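Local coordinates for protein endoglucanase (Komagataeibacter sucrofermentans, PDB 6VC5) that probably hydrolyses internal beta-1,4-glucosidic bonds in cellulose, as a family 8 glycoside hydrolase built on an (alpha/alpha)6 fold, at residues N62-K66 with D67-F71; D122-K125 with L126-S130; K86-T90 with D91-L95; F144-K147 with D148-T151. All coordinates share one frame; numbering follows the deposited sequence.

Interaction 1: residues N62-K66 with D67-F71; sequences NLQHK and DDALF
The imidazole of His65 and the phenyl ring of Phe71 are the two rings of this turn. One face of His65 is covered by backbone atoms of Leu70 and Phe71, with Leu70 C 3.8 Å above the His65 ring plane and displaced toward its rim. At the ring edge, the N-H of His65 ND1 points nearly in plane at Asp68 OD1, 2.8 Å away; the carboxylate stands 69° to the imidazole. The other ring nitrogen, NE2, bonds to Lys86 O, so both nitrogens face acceptors, which probably favours the charged form of the histidine.

Phe71 offers a face to Gln64, whose CG sits 4.2 Å from the Phe71 ring centroid in a CH-pi contact. With CG anti to the backbone N (chi1 -165°) and the chain extended, Gln64 lays its amide within 16° of parallel to the ring. Gln64 NE2 then gives an almost straight hydrogen bond of 2.9 Å to Ala69 O. Leu63 adds a purely apolar touch, CB to Phe71 CD1.

Asp68 OD1 is gripped twice: ND1 of His65 comes in on the syn side, while Leu70 N, 3.1 Å from that same Asp68 OD1, uses the anti side. These two bonds should restrain rotation of the carboxylate. The backbone of His65 closes the loop through its N, 2.9 Å from Leu70 O, beside a single bridge between Gln64 and Phe71. The result is a hairpin-like reversal following helix 49-62, with an Asx turn at Asp68 tied to a histidine-carboxylate bond.

Interaction 2: residues D122-K125 with L126-S130; sequences DVLK and LMTKS
Thr128 closes the end of helix 110-126 by turning its hydroxyl back onto Leu124, Thr128 OG1 donating to Leu124 O at 2.7 Å in the carbonyl plane. A chi1 of 65° sets OG1 between the backbone N and the carbonyl carbon of Thr128, and this same rotation leaves the methyl beside the backbone N, where Thr128 CG2 meets Leu124 CD1 at 4.2 Å as the two side chains pass at an angle.

Just before it, the last helical bonds run from Leu126 N to Asp122 O at 2.8 Å and from Met127 N to Val123 O at 2.9 Å. Leu126 folds its CB and CG over Asp122 O. Leu126 CD2 runs alongside the bent chain of Lys125, 3.9 Å from Lys125 CD, the two side chains lying side by side and pointing the same way. Met127 behaves differently. Only its root stays with the helix, Met127 CB against Val123 CG1 at 4.3 Å, because the chain bends at chi2 (-70°) and carries the sulfur toward the start of helix 90-106.

Where the chain leaves the helix for strand 128-131, a water bridges the two, donating to Lys125 O at 2.8 Å and to Thr128 O at 2.6 Å. Lys173 NZ also bonds to Thr128 OG1, and weakly to Leu124 O. The last-turn carbonyls of Leu124 and Lys125 thus find donors in a hydroxyl and a water in place of helical N-H groups, and Lys173 probably offsets the negative pole of the helix end.

Interaction 3: residues K86-T90 with D91-L95; sequences KNNAT and DGDLL
Asn88 ND2 donates to Asp93 OD2 at 2.8 Å, the shortest polar bond of this contact, across the N-terminus of helix 90-106, one of the helices of the (alpha/alpha)6 fold. Ala89 occupies the N-cap position, so this bond ties the residue before the cap to the first turn. The amide and carboxylate are nearly coplanar (12° apart) although the side chains cross at about a right angle, and OD2 is met almost head-on along its C-O bond. Asn88 CG lies between the backbone N and the carbonyl carbon (chi1 68°), which swings ND2 toward the helix; the amide oxygen, OD1, accepts from Ala141 N.

The first helical bonds run from Asp93 N to Ala89 O (3.1 Å) and from Leu94 N to Thr90 O (2.9 Å). A water accepts from Ala89 N at 2.9 Å and also reaches Asp93 OD1, which accepts from Phe71 N as well.

Thr90 spends its hydroxyl on Leu138 O. Its methyl, Thr90 CG2, is directed anti to the backbone N and rests 4.0 Å from Leu94 CD1, the two side chains pointing the same way.

Interaction 4: residues F144-K147 with D148-T151; sequences FLTK and DTVT
Thr146 and Thr149 face each other at the tight end of a hairpin-like turn in which 144-147 runs back antiparallel beside strand 149-152, the two joined through Lys147 and Asp148. The backbone closes straight bonds on both sides of the Leu145-Val150 pair, itself non-hydrogen-bonded: Thr146 N to Thr149 O at 3.0 Å and Thr151 N to Phe144 O at 2.8 Å. Within the turn Thr146 OG1, placed between its backbone N and carbonyl carbon (chi1 78°), accepts from Asp148 N at 3.0 Å and from Thr149 N, 3.1 Å from the same Thr146 OG1, forming an ST turn. Leu145 CD1 leans on the buried Val150, 3.8 Å from its CB. Thr151 CG2 meets the edge of the Phe144 ring, 4.1 Å from Phe144 CD1, while Thr151 O is buried with no polar partner.

The opposite character appears on the solvent side. A water bridges Thr146 OG1 and Thr149 OG1, and another links Thr149 OG1, 2.8 Å away, to Phe144 O by a weak bond. At the tip Lys147 bends back at its last torsion (chi4 65°) so that Lys147 NZ reaches the syn side of Asp148 OD2 at 2.9 Å, a salt bridge between neighbouring residues; OD2 also bonds to His205 NE2. The Thr146 hydroxyl thus holds two amides of the turn, while the salt bridge lies at its exposed tip and is probably weakened by solvent.

In the fold
Interactions 1, 2 and 3 form one connected cluster, their centres 10 to 15 Å apart. Asp122 OD2 of interaction 2 takes the Ala69 N-H of interaction 1 (2.8 Å), and Asp93 OD1 of interaction 3 takes that of Phe71 (3.2 Å), so carboxylates from helices 110-126 and 90-106 hold the loop 62-71. Met127 SD settles 3.6 Å from both Asn88 ND2 and Thr90 OG1. Interaction 4 is more peripheral: its centre is 24 Å from that of interaction 1, but it touches interaction 2 through Lys129 NZ and Leu145 CD2 (3.7 Å). The glycerol near Thr151 probably comes from the crystallisation liquor. Asp91 of interaction 3 packs against Glu34, probably at the acidic cleft usual in family 8.

Interaction 1: residues N62-K66 with D67-F71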
loop_
_atom_site.group_PDB
_atom_site.type_symbol
_atom_site.label_atom_id
_atom_site.label_comp_id
_atom_site.label_asym_id
_atom_site.label_seq_id
_atom_site.Cartn_x
_atom_site.Cartn_y
_atom_site.Cartn_z
ATOM N N ASN A 62 -19.643 0.892 -7.028
ATOM C CA ASN A 62 -19.165 0.155 -8.189
ATOM C C ASN A 62 -18.227 -0.994 -7.867
ATOM O O ASN A 62 -18.167 -1.952 -8.654
ATOM C CB ASN A 62 -18.479 1.098 -9.184
ATOM C CG ASN A 62 -19.453 2.051 -9.834
ATOM O OD1 ASN A 62 -20.142 1.692 -10.793
ATOM N ND2 ASN A 62 -19.539 3.265 -9.306
ATOM N N LEU A 63 -17.490 -0.931 -6.756
ATOM C CA LEU A 63 -16.479 -1.933 -6.441
ATOM C C LEU A 63 -16.792 -2.790 -5.225
ATOM O O LEU A 63 -16.353 -3.937 -5.182
ATOM C CB LEU A 63 -15.096 -1.287 -6.232
ATOM C CG LEU A 63 -14.495 -0.528 -7.417
ATOM C CD1 LEU A 63 -13.137 0.055 -6.998
ATOM C CD2 LEU A 63 -14.362 -1.443 -8.620
ATOM N N GLN A 64 -17.514 -2.283 -4.224
ATOM C CA GLN A 64 -17.702 -3.077 -3.013
ATOM C C GLN A 64 -18.559 -4.310 -3.279
ATOM O O GLN A 64 -19.545 -4.259 -4.026
ATOM C CB GLN A 64 -18.282 -2.240 -1.867
ATOM C CG GLN A 64 -18.125 -2.969 -0.526
ATOM C CD GLN A 64 -18.435 -2.078 0.656
ATOM O OE1 GLN A 64 -19.412 -1.325 0.640
ATOM N NE2 GLN A 64 -17.608 -2.163 1.699
ATOM N N HIS A 65 -18.164 -5.433 -2.674
ATOM C CA HIS A 65 -18.875 -6.689 -2.863
ATOM C C HIS A 65 -20.271 -6.632 -2.259
ATOM O O HIS A 65 -20.576 -5.821 -1.383
ATOM C CB HIS A 65 -18.107 -7.851 -2.236
ATOM C CG HIS A 65 -16.863 -8.221 -2.978
ATOM N ND1 HIS A 65 -15.837 -8.931 -2.393
ATOM C CD2 HIS A 65 -16.484 -7.995 -4.259
ATOM C CE1 HIS A 65 -14.875 -9.125 -3.281
ATOM N NE2 HIS A 65 -15.245 -8.574 -4.422
ATOM N N LYS A 66 -21.115 -7.534 -2.754
ATOM C CA LYS A 66 -22.479 -7.727 -2.280
ATOM C C LYS A 66 -22.501 -8.525 -0.980
ATOM O O LYS A 66 -23.224 -8.174 -0.041
ATOM C CB LYS A 66 -23.278 -8.491 -3.351
ATOM C CG LYS A 66 -23.561 -7.774 -4.706
ATOM C CD LYS A 66 -24.345 -8.598 -5.751
ATOM C CE LYS A 66 -24.611 -7.835 -7.043
ATOM N NZ LYS A 66 -25.338 -8.699 -7.984
ATOM N N ASP A 67 -21.695 -9.586 -0.908
ATOM C CA ASP A 67 -21.736 -10.574 0.162
ATOM C C ASP A 67 -20.675 -10.357 1.234
ATOM O O ASP A 67 -20.698 -11.053 2.259
ATOM C CB ASP A 67 -21.561 -11.978 -0.430
ATOM C CG ASP A 67 -22.833 -12.502 -1.080
ATOM O OD1 ASP A 67 -23.091 -13.722 -0.987
ATOM O OD2 ASP A 67 -23.576 -11.695 -1.679
ATOM N N ASP A 68 -19.734 -9.444 1.017
ATOM C CA ASP A 68 -18.780 -9.056 2.050
ATOM C C ASP A 68 -18.392 -7.601 1.801
ATOM O O ASP A 68 -18.845 -6.975 0.838
ATOM C CB ASP A 68 -17.574 -10.010 2.139
ATOM C CG ASP A 68 -16.807 -10.132 0.829
ATOM O OD1 ASP A 68 -16.278 -9.120 0.330
ATOM O OD2 ASP A 68 -16.714 -11.263 0.305
ATOM N N ALA A 69 -17.548 -7.056 2.677
ATOM C CA ALA A 69 -17.211 -5.640 2.607
ATOM C C ALA A 69 -15.928 -5.360 1.830
ATOM O O ALA A 69 -15.517 -4.202 1.741
ATOM C CB ALA A 69 -17.112 -5.042 4.018
ATOM N N LEU A 70 -15.297 -6.381 1.253
ATOM C CA LEU A 70 -14.101 -6.156 0.452
ATOM C C LEU A 70 -14.489 -5.612 -0.924
ATOM O O LEU A 70 -15.672 -5.497 -1.261
ATOM C CB LEU A 70 -13.278 -7.436 0.373
ATOM C CG LEU A 70 -12.961 -8.099 1.719
ATOM C CD1 LEU A 70 -12.094 -9.326 1.499
ATOM C CD2 LEU A 70 -12.254 -7.107 2.625
ATOM N N PHE A 71 -13.480 -5.308 -1.746
ATOM C CA PHE A 71 -13.675 -4.567 -2.990
ATOM C C PHE A 71 -13.114 -5.339 -4.168
ATOM O O PHE A 71 -11.983 -5.833 -4.117
ATOM C CB PHE A 71 -12.991 -3.191 -2.918
ATOM C CG PHE A 71 -13.585 -2.305 -1.884
ATOM C CD1 PHE A 71 -14.559 -1.388 -2.228
ATOM C CD2 PHE A 71 -13.185 -2.414 -0.556
ATOM C CE1 PHE A 71 -15.147 -0.589 -1.269
ATOM C CE2 PHE A 71 -13.751 -1.615 0.404
ATOM C CZ PHE A 71 -14.738 -0.705 0.053
#

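Interaction 2: residues D122-K125 with L126-S130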
loop_
_atom_site.group_PDB
_atom_site.type_symbol
_atom_site.label_atom_id
_atom_site.label_comp_id
_atom_site.label_asym_id
_atom_site.label_seq_id
_atom_site.Cartn_x
_atom_site.Cartn_y
_atom_site.Cartn_z
ATOM N N ASP A 122 -13.901 -7.953 7.692
ATOM C CA ASP A 122 -13.803 -8.932 6.614
ATOM C C ASP A 122 -12.363 -9.205 6.171
ATOM O O ASP A 122 -12.064 -10.326 5.750
ATOM C CB ASP A 122 -14.708 -8.523 5.452
ATOM C CG ASP A 122 -16.140 -9.010 5.646
ATOM O OD1 ASP A 122 -16.335 -9.969 6.433
ATOM O OD2 ASP A 122 -17.065 -8.448 5.024
ATOM N N VAL A 123 -11.458 -8.227 6.257
ATOM C CA VAL A 123 -10.042 -8.530 6.039
ATOM C C VAL A 123 -9.561 -9.563 7.052
ATOM O O VAL A 123 -8.912 -10.555 6.698
ATOM C CB VAL A 123 -9.191 -7.248 6.088
ATOM C CG1 VAL A 123 -7.690 -7.591 6.092
ATOM C CG2 VAL A 123 -9.517 -6.354 4.912
ATOM N N LEU A 124 -9.872 -9.347 8.330
ATOM C CA LEU A 124 -9.430 -10.284 9.358
ATOM C C LEU A 124 -10.038 -11.661 9.147
ATOM O O LEU A 124 -9.358 -12.685 9.316
ATOM C CB LEU A 124 -9.805 -9.738 10.737
ATOM C CG LEU A 124 -9.089 -10.332 11.949
ATOM C CD1 LEU A 124 -7.587 -10.087 11.851
ATOM C CD2 LEU A 124 -9.652 -9.747 13.239
ATOM N N LYS A 125 -11.316 -11.708 8.764
ATOM C CA LYS A 125 -12.019 -12.981 8.632
ATOM C C LYS A 125 -11.630 -13.728 7.355
ATOM O O LYS A 125 -11.451 -14.949 7.382
ATOM C CB LYS A 125 -13.526 -12.741 8.677
ATOM C CG LYS A 125 -14.367 -13.994 8.493
ATOM C CD LYS A 125 -15.743 -13.650 7.930
ATOM C CE LYS A 125 -16.701 -13.159 9.009
ATOM N NZ LYS A 125 -18.022 -13.851 8.933
ATOM N N LEU A 126 -11.507 -13.025 6.228
ATOM C CA LEU A 126 -11.339 -13.678 4.935
ATOM C C LEU A 126 -9.910 -13.669 4.408
ATOM O O LEU A 126 -9.579 -14.509 3.564
ATOM C CB LEU A 126 -12.239 -13.014 3.883
ATOM C CG LEU A 126 -13.723 -12.938 4.248
ATOM C CD1 LEU A 126 -14.460 -12.100 3.228
ATOM C CD2 LEU A 126 -14.342 -14.328 4.353
ATOM N N MET A 127 -9.058 -12.748 4.863
ATOM C CA MET A 127 -7.737 -12.558 4.268
ATOM C C MET A 127 -6.603 -12.882 5.226
ATOM O O MET A 127 -5.480 -12.426 5.009
ATOM C CB MET A 127 -7.565 -11.137 3.740
ATOM C CG MET A 127 -8.458 -10.798 2.577
ATOM S SD MET A 127 -7.995 -11.681 1.023
ATOM C CE MET A 127 -9.526 -12.532 0.745
ATOM N N THR A 128 -6.873 -13.614 6.295
ATOM C CA THR A 128 -5.808 -14.116 7.149
ATOM C C THR A 128 -5.802 -15.636 7.120
ATOM O O THR A 128 -6.839 -16.277 6.937
ATOM C CB THR A 128 -5.887 -13.572 8.589
ATOM O OG1 THR A 128 -7.077 -14.037 9.236
ATOM C CG2 THR A 128 -5.860 -12.033 8.575
ATOM N N LYS A 129 -4.616 -16.211 7.289
ATOM C CA LYS A 129 -4.466 -17.657 7.238
ATOM C C LYS A 129 -3.340 -18.064 8.182
ATOM O O LYS A 129 -2.337 -17.357 8.300
ATOM C CB LYS A 129 -4.135 -18.092 5.807
ATOM C CG LYS A 129 -3.785 -19.567 5.653
ATOM C CD LYS A 129 -5.012 -20.401 5.341
ATOM C CE LYS A 129 -4.674 -21.883 5.383
ATOM N NZ LYS A 129 -4.272 -22.385 4.045
ATOM N N SER A 130 -3.519 -19.193 8.869
ATOM C CA SER A 130 -2.441 -19.761 9.677
ATOM C C SER A 130 -1.455 -20.471 8.757
ATOM O O SER A 130 -1.849 -21.355 7.987
ATOM C CB SER A 130 -3.002 -20.738 10.708
ATOM O OG SER A 130 -3.909 -20.076 11.575
HETATM O O HOH W 1 -9.406 -16.538 6.436
#

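Interaction 3: residues K86-T90 with D91-L95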
loop_
_atom_site.group_PDB
_atom_site.type_symbol
_atom_site.label_atom_id
_atom_site.label_comp_id
_atom_site.label_asym_id
_atom_site.label_seq_id
_atom_site.Cartn_x
_atom_site.Cartn_y
_atom_site.Cartn_z
ATOM N N LYS A 86 -14.090 -10.417 -9.678
ATOM C CA LYS A 86 -14.437 -10.053 -8.309
ATOM C C LYS A 86 -13.277 -10.198 -7.333
ATOM O O LYS A 86 -13.451 -9.897 -6.146
ATOM C CB LYS A 86 -15.631 -10.876 -7.816
ATOM C CG LYS A 86 -16.876 -10.771 -8.700
ATOM C CD LYS A 86 -17.342 -9.335 -8.878
ATOM C CE LYS A 86 -18.671 -9.298 -9.624
ATOM N NZ LYS A 86 -19.100 -7.910 -9.961
ATOM N N ASN A 87 -12.106 -10.645 -7.789
ATOM C CA ASN A 87 -10.958 -10.760 -6.896
ATOM C C ASN A 87 -10.639 -9.401 -6.271
ATOM O O ASN A 87 -10.785 -8.352 -6.907
ATOM C CB ASN A 87 -9.751 -11.282 -7.684
ATOM C CG ASN A 87 -8.685 -11.888 -6.797
ATOM O OD1 ASN A 87 -8.944 -12.240 -5.651
ATOM N ND2 ASN A 87 -7.479 -12.032 -7.334
ATOM N N ASN A 88 -10.209 -9.422 -5.017
ATOM C CA ASN A 88 -9.844 -8.213 -4.296
ATOM C C ASN A 88 -8.329 -8.074 -4.230
ATOM O O ASN A 88 -7.571 -9.008 -4.532
ATOM C CB ASN A 88 -10.418 -8.261 -2.880
ATOM C CG ASN A 88 -9.755 -9.324 -2.044
ATOM O OD1 ASN A 88 -9.825 -10.516 -2.374
ATOM N ND2 ASN A 88 -9.078 -8.903 -0.969
ATOM N N ALA A 89 -7.891 -6.877 -3.855
ATOM C CA ALA A 89 -6.496 -6.599 -3.541
ATOM C C ALA A 89 -6.471 -6.048 -2.125
ATOM O O ALA A 89 -7.035 -4.980 -1.857
ATOM C CB ALA A 89 -5.871 -5.601 -4.521
ATOM N N THR A 90 -5.812 -6.771 -1.222
ATOM C CA THR A 90 -5.914 -6.441 0.192
ATOM C C THR A 90 -5.359 -5.053 0.509
ATOM O O THR A 90 -5.838 -4.401 1.445
ATOM C CB THR A 90 -5.221 -7.546 0.984
ATOM O OG1 THR A 90 -5.897 -8.784 0.725
ATOM C CG2 THR A 90 -5.280 -7.277 2.485
ATOM N N ASP A 91 -4.378 -4.563 -0.256
ATOM C CA ASP A 91 -3.884 -3.220 0.025
ATOM C C ASP A 91 -4.937 -2.167 -0.296
ATOM O O ASP A 91 -5.079 -1.191 0.444
ATOM C CB ASP A 91 -2.529 -2.957 -0.645
ATOM C CG ASP A 91 -2.595 -2.882 -2.160
ATOM O OD1 ASP A 91 -3.454 -3.540 -2.783
ATOM O OD2 ASP A 91 -1.723 -2.180 -2.729
ATOM N N GLY A 92 -5.703 -2.365 -1.372
ATOM C CA GLY A 92 -6.819 -1.468 -1.637
ATOM C C GLY A 92 -7.855 -1.488 -0.529
ATOM O O GLY A 92 -8.307 -0.435 -0.061
ATOM N N ASP A 93 -8.232 -2.688 -0.077
ATOM C CA ASP A 93 -9.172 -2.806 1.037
ATOM C C ASP A 93 -8.676 -2.036 2.264
ATOM O O ASP A 93 -9.433 -1.280 2.894
ATOM C CB ASP A 93 -9.383 -4.284 1.394
ATOM C CG ASP A 93 -9.815 -5.152 0.198
ATOM O OD1 ASP A 93 -10.570 -4.679 -0.678
ATOM O OD2 ASP A 93 -9.420 -6.342 0.156
ATOM N N LEU A 94 -7.389 -2.195 2.606
ATOM C CA LEU A 94 -6.846 -1.575 3.816
ATOM C C LEU A 94 -6.680 -0.064 3.671
ATOM O O LEU A 94 -6.821 0.668 4.658
ATOM C CB LEU A 94 -5.496 -2.214 4.156
ATOM C CG LEU A 94 -5.593 -3.621 4.737
ATOM C CD1 LEU A 94 -4.195 -4.206 4.874
ATOM C CD2 LEU A 94 -6.332 -3.661 6.076
ATOM N N LEU A 95 -6.375 0.418 2.461
ATOM C CA LEU A 95 -6.265 1.861 2.233
ATOM C C LEU A 95 -7.621 2.544 2.340
ATOM O O LEU A 95 -7.740 3.616 2.955
ATOM C CB LEU A 95 -5.645 2.121 0.859
ATOM C CG LEU A 95 -4.146 1.838 0.759
ATOM C CD1 LEU A 95 -3.802 1.672 -0.717
ATOM C CD2 LEU A 95 -3.322 2.951 1.395
HETATM O O HOH W 2 -9.661 -4.620 -3.403
#

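Interaction 4: residues F144-K147 with D148-T151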
loop_
_atom_site.group_PDB
_atom_site.type_symbol
_atom_site.label_atom_id
_atom_site.label_comp_id
_atom_site.label_asym_id
_atom_site.label_seq_id
_atom_site.Cartn_x
_atom_site.Cartn_y
_atom_site.Cartn_z
ATOM N N PHE A 144 -3.314 -16.778 -4.949
ATOM C CA PHE A 144 -2.183 -16.626 -4.037
ATOM C C PHE A 144 -2.034 -17.759 -3.035
ATOM O O PHE A 144 -1.026 -17.803 -2.327
ATOM C CB PHE A 144 -2.291 -15.303 -3.270
ATOM C CG PHE A 144 -2.427 -14.117 -4.165
ATOM C CD1 PHE A 144 -1.326 -13.635 -4.850
ATOM C CD2 PHE A 144 -3.652 -13.496 -4.341
ATOM C CE1 PHE A 144 -1.429 -12.532 -5.683
ATOM C CE2 PHE A 144 -3.766 -12.394 -5.170
ATOM C CZ PHE A 144 -2.648 -11.916 -5.842
ATOM N N LEU A 145 -2.990 -18.671 -2.945
ATOM C CA LEU A 145 -2.938 -19.731 -1.946
ATOM C C LEU A 145 -3.251 -21.055 -2.620
ATOM O O LEU A 145 -4.312 -21.205 -3.237
ATOM C CB LEU A 145 -3.937 -19.461 -0.817
ATOM C CG LEU A 145 -4.001 -20.475 0.327
ATOM C CD1 LEU A 145 -2.675 -20.519 1.079
ATOM C CD2 LEU A 145 -5.142 -20.119 1.265
ATOM N N THR A 146 -2.335 -22.007 -2.512
ATOM C CA THR A 146 -2.582 -23.378 -2.932
ATOM C C THR A 146 -2.422 -24.289 -1.722
ATOM O O THR A 146 -2.138 -23.837 -0.613
ATOM C CB THR A 146 -1.631 -23.804 -4.058
ATOM O OG1 THR A 146 -0.341 -24.120 -3.515
ATOM C CG2 THR A 146 -1.483 -22.716 -5.111
ATOM N N LYS A 147 -2.595 -25.590 -1.938
ATOM C CA LYS A 147 -2.360 -26.530 -0.850
ATOM C C LYS A 147 -0.887 -26.621 -0.473
ATOM O O LYS A 147 -0.573 -27.108 0.618
ATOM C CB LYS A 147 -2.893 -27.921 -1.207
ATOM C CG LYS A 147 -2.192 -28.577 -2.385
ATOM C CD LYS A 147 -2.733 -29.988 -2.621
ATOM C CE LYS A 147 -1.820 -30.797 -3.532
ATOM N NZ LYS A 147 -0.482 -31.048 -2.915
ATOM N N ASP A 148 0.015 -26.149 -1.339
ATOM C CA ASP A 148 1.452 -26.287 -1.128
ATOM C C ASP A 148 2.164 -24.997 -0.749
ATOM O O ASP A 148 3.194 -25.057 -0.073
ATOM C CB ASP A 148 2.127 -26.841 -2.389
ATOM C CG ASP A 148 1.601 -28.216 -2.782
ATOM O OD1 ASP A 148 1.483 -28.489 -3.997
ATOM O OD2 ASP A 148 1.296 -29.024 -1.878
ATOM N N THR A 149 1.696 -23.841 -1.218
ATOM C CA THR A 149 2.413 -22.591 -0.970
ATOM C C THR A 149 1.426 -21.453 -0.774
ATOM O O THR A 149 0.282 -21.484 -1.250
ATOM C CB THR A 149 3.363 -22.177 -2.114
ATOM O OG1 THR A 149 2.602 -21.713 -3.236
ATOM C CG2 THR A 149 4.259 -23.313 -2.568
ATOM N N VAL A 150 1.890 -20.428 -0.080
ATOM C CA VAL A 150 1.184 -19.158 -0.012
ATOM C C VAL A 150 2.093 -18.089 -0.598
ATOM O O VAL A 150 3.307 -18.102 -0.366
ATOM C CB VAL A 150 0.717 -18.803 1.417
ATOM C CG1 VAL A 150 1.903 -18.552 2.345
ATOM C CG2 VAL A 150 -0.211 -17.606 1.381
ATOM N N THR A 151 1.514 -17.191 -1.401
ATOM C CA THR A 151 2.219 -16.023 -1.914
ATOM C C THR A 151 1.782 -14.799 -1.125
ATOM O O THR A 151 0.582 -14.541 -0.980
ATOM C CB THR A 151 1.889 -15.808 -3.390
ATOM O OG1 THR A 151 2.294 -16.962 -4.141
ATOM C CG2 THR A 151 2.596 -14.537 -3.928
HETATM O O HOH W 3 0.750 -19.705 -3.851
HETATM O O HOH W 4 1.702 -23.738 -4.966
#